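Local coordinates for Rep (Escherichia coli, PDB 3VW4), which probably initiates replication of plasmid ColE2-P9, its DNA-binding domain, the part in this chain, recognising the replication origin and unwinding the duplex there, at residues 39-44 with 59-64. Residues are numbered along the deposited sequence; the frame is centred on the assembly and turned at random.
Sequences VIQRVE and CRAIGK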
ATOM      1  N   VAL A  39       2.280   9.992  16.442  1.00  6.36           N
ATOM      2  CA  VAL A  39       3.151   8.871  16.357  1.00  5.63           C
ATOM      3  C   VAL A  39       3.660   8.498  17.752  1.00  6.12           C
ATOM      4  O   VAL A  39       3.544   7.319  18.181  1.00  6.32           O
ATOM      5  CB  VAL A  39       4.286   9.204  15.440  1.00  4.91           C
ATOM      6  CG1 VAL A  39       5.479   8.262  15.625  1.00  4.51           C
ATOM      7  CG2 VAL A  39       3.738   9.234  14.028  1.00  4.73           C
ATOM      8  N   ILE A  40       4.132   9.485  18.506  1.00  6.71           N
ATOM      9  CA  ILE A  40       4.454   9.245  19.899  1.00  7.54           C
ATOM     10  C   ILE A  40       3.329   8.501  20.601  1.00  8.53           C
ATOM     11  O   ILE A  40       3.560   7.571  21.317  1.00  8.74           O
ATOM     12  CB  ILE A  40       4.690  10.561  20.643  1.00  8.63           C
ATOM     13  CG1 ILE A  40       5.889  11.266  20.014  1.00  8.23           C
ATOM     14  CG2 ILE A  40       4.851  10.330  22.150  1.00  9.75           C
ATOM     15  CD1 ILE A  40       6.160  12.620  20.684  1.00  9.80           C
ATOM     16  N   GLN A  41       2.098   8.903  20.350  1.00  9.50           N
ATOM     17  CA  GLN A  41       0.993   8.284  21.028  1.00 11.09           C
ATOM     18  C   GLN A  41       0.844   6.799  20.627  1.00 10.81           C
ATOM     19  O   GLN A  41       0.599   5.935  21.465  1.00 11.65           O
ATOM     20  CB  GLN A  41      -0.192   9.100  20.736  1.00 12.26           C
ATOM     21  CG  GLN A  41      -1.497   8.508  21.088  1.00 14.34           C
ATOM     22  CD  GLN A  41      -2.572   9.588  21.061  1.00 16.18           C
ATOM     23  OE1 GLN A  41      -2.920  10.128  22.126  1.00 18.23           O
ATOM     24  NE2 GLN A  41      -3.080   9.954  19.832  1.00 15.78           N
ATOM     25  N   ARG A  42       1.128   6.496  19.370  1.00  9.77           N
ATOM     26  CA  ARG A  42       1.181   5.105  18.960  1.00  9.90           C
ATOM     27  C   ARG A  42       2.386   4.318  19.559  1.00  9.49           C
ATOM     28  O   ARG A  42       2.269   3.120  19.876  1.00 10.09           O
ATOM     29  CB  ARG A  42       1.059   4.934  17.466  1.00  9.34           C
ATOM     30  CG  ARG A  42       1.101   3.474  17.160  1.00  9.90           C
ATOM     31  CD  ARG A  42       0.130   2.995  16.101  1.00 10.99           C
ATOM     32  NE  ARG A  42      -1.261   3.092  16.453  1.00 12.76           N
ATOM     33  CZ  ARG A  42      -2.191   2.240  16.041  1.00 14.61           C
ATOM     34  NH1 ARG A  42      -1.867   1.195  15.307  1.00 14.93           N
ATOM     35  NH2 ARG A  42      -3.452   2.412  16.386  1.00 16.53           N
ATOM     36  N   VAL A  43       3.484   5.010  19.813  1.00  8.84           N
ATOM     37  CA  VAL A  43       4.599   4.378  20.478  1.00  8.89           C
ATOM     38  C   VAL A  43       4.182   4.083  21.909  1.00 10.56           C
ATOM     39  O   VAL A  43       4.480   2.986  22.423  1.00 10.99           O
ATOM     40  CB  VAL A  43       5.907   5.214  20.492  1.00  8.14           C
ATOM     41  CG1 VAL A  43       7.003   4.429  21.197  1.00  8.14           C
ATOM     42  CG2 VAL A  43       6.368   5.597  19.088  1.00  7.14           C
ATOM     43  N   GLU A  44       3.491   5.017  22.551  1.00 11.92           N
ATOM     44  CA  GLU A  44       2.985   4.762  23.894  1.00 14.04           C
ATOM     45  C   GLU A  44       1.964   3.598  23.977  1.00 14.69           C
ATOM     46  O   GLU A  44       1.908   2.903  24.962  1.00 15.50           O
ATOM     47  CB  GLU A  44       2.440   6.041  24.507  1.00 16.49           C
ATOM     48  CG  GLU A  44       3.589   6.896  24.902  1.00 18.44           C
ATOM     49  CD  GLU A  44       3.245   8.343  25.233  1.00 22.61           C
ATOM     50  OE1 GLU A  44       2.145   8.901  24.860  1.00 25.57           O
ATOM     51  OE2 GLU A  44       4.123   8.982  25.893  1.00 25.95           O
ATOM     52  N   CYS A  59       9.951   6.717  24.623  1.00 10.69           N
ATOM     53  CA  CYS A  59       8.823   6.833  23.740  1.00  9.71           C
ATOM     54  C   CYS A  59       8.795   8.087  22.882  1.00  9.60           C
ATOM     55  O   CYS A  59       8.622   7.975  21.657  1.00  8.53           O
ATOM     56  CB  CYS A  59       7.582   6.761  24.550  1.00 10.58           C
ATOM     57  SG  CYS A  59       7.319   5.096  25.246  1.00 10.56           S
ATOM     58  N   ARG A  60       9.031   9.259  23.467  1.00 10.90           N
ATOM     59  CA  ARG A  60       9.079  10.506  22.674  1.00 11.12           C
ATOM     60  C   ARG A  60      10.178  10.494  21.674  1.00 10.35           C
ATOM     61  O   ARG A  60       9.948  10.854  20.491  1.00  9.73           O
ATOM     62  CB  ARG A  60       9.158  11.780  23.503  1.00 13.44           C
ATOM     63  CG  ARG A  60       7.945  11.928  24.420  1.00 14.97           C
ATOM     64  CD  ARG A  60       7.805  13.242  25.192  1.00 17.70           C
ATOM     65  NE  ARG A  60       7.587  12.946  26.632  1.00 19.73           N
ATOM     66  CZ  ARG A  60       8.471  13.218  27.594  1.00 21.77           C
ATOM     67  NH1 ARG A  60       9.629  13.794  27.263  1.00 22.55           N
ATOM     68  NH2 ARG A  60       8.223  12.932  28.889  1.00 23.65           N
ATOM     69  N   ALA A  61      11.351  10.064  22.095  1.00 10.56           N
ATOM     70  CA  ALA A  61      12.497  10.048  21.201  1.00 10.38           C
ATOM     71  C   ALA A  61      12.202   9.120  19.993  1.00  8.68           C
ATOM     72  O   ALA A  61      12.334   9.557  18.861  1.00  8.41           O
ATOM     73  CB  ALA A  61      13.769   9.645  21.953  1.00 11.36           C
ATOM     74  N   ILE A  62      11.741   7.878  20.230  1.00  7.69           N
ATOM     75  CA  ILE A  62      11.557   6.973  19.122  1.00  6.68           C
ATOM     76  C   ILE A  62      10.448   7.533  18.199  1.00  6.09           C
ATOM     77  O   ILE A  62      10.486   7.464  16.939  1.00  5.64           O
ATOM     78  CB  ILE A  62      11.443   5.417  19.473  1.00  6.20           C
ATOM     79  CG1 ILE A  62      10.167   4.883  19.020  1.00  5.52           C
ATOM     80  CG2 ILE A  62      11.722   4.943  20.907  1.00  6.75           C
ATOM     81  CD1 ILE A  62      10.415   4.476  17.630  1.00  5.32           C
ATOM     82  N   GLY A  63       9.469   8.112  18.849  1.00  6.34           N
ATOM     83  CA  GLY A  63       8.391   8.734  18.124  1.00  6.25           C
ATOM     84  C   GLY A  63       8.814   9.938  17.314  1.00  6.76           C
ATOM     85  O   GLY A  63       8.353  10.082  16.189  1.00  6.32           O
ATOM     86  N   LYS A  64       9.686  10.801  17.849  1.00  8.00           N
ATOM     87  CA  LYS A  64      10.144  11.986  17.128  1.00  8.95           C
ATOM     88  C   LYS A  64      10.869  11.564  15.843  1.00  8.54           C
ATOM     89  O   LYS A  64      10.690  12.147  14.720  1.00  8.59           O
ATOM     90  CB  LYS A  64      11.095  12.784  18.025  1.00 11.10           C
ATOM     91  CG  LYS A  64      11.491  14.125  17.447  1.00 13.06           C
ATOM     92  CD  LYS A  64      12.161  15.058  18.475  1.00 16.03           C
ATOM     93  CE  LYS A  64      11.317  15.362  19.761  1.00 17.15           C
ATOM     94  NZ  LYS A  64      11.945  16.269  20.838  1.00 20.11           N
TER
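Ile40 lies along the turn Arg60-Gly63, where segment 39-44 of helix 32-49 crosses segment 59-64 of helix 56-73 at 130°, the axes of the two segments 8.2 Å apart at closest approach. From CB its chain divides. The CG2 branch meets the aliphatic start of the Arg60 side chain, CG2 to CG 4.2 Å. The other branch begins at CG1, which sits 4.0 Å from Gly63 CA and also faces the Arg60 carbonyl oxygen; CD1 then runs on along the backbone to within 4.1 Å of Arg60 CA. With CG1 anti to the carbonyl carbon (chi1 -62°) and an extended chi2, this longer branch reaches across to the second helix. The lack of a side chain at Gly63 is consistent with the close approach of the backbones, its CA being 4.3 Å from Ile40 CA. Cut back to an alanine here, the Ile40 side chain would probably leave a gap beside Gly63 and take away an apolar contact of Arg60 CG. One turn on, Val43 packs against both Cys59 and Ile62: its two methyls each come to 3.9 Å from Ile62 CG1, with CG1 also 4.1 Å from Cys59 SG and CG2 over Gly63 CA. Glu44 adds its CG against Cys59 CB. Helix 7-24 completes this three-helix packing within the DNA-binding domain, with Val39 touching Trp20 and Ile62 touching Asn10 and Phe14; Ile62 also packs on a guanine base of the bound origin DNA.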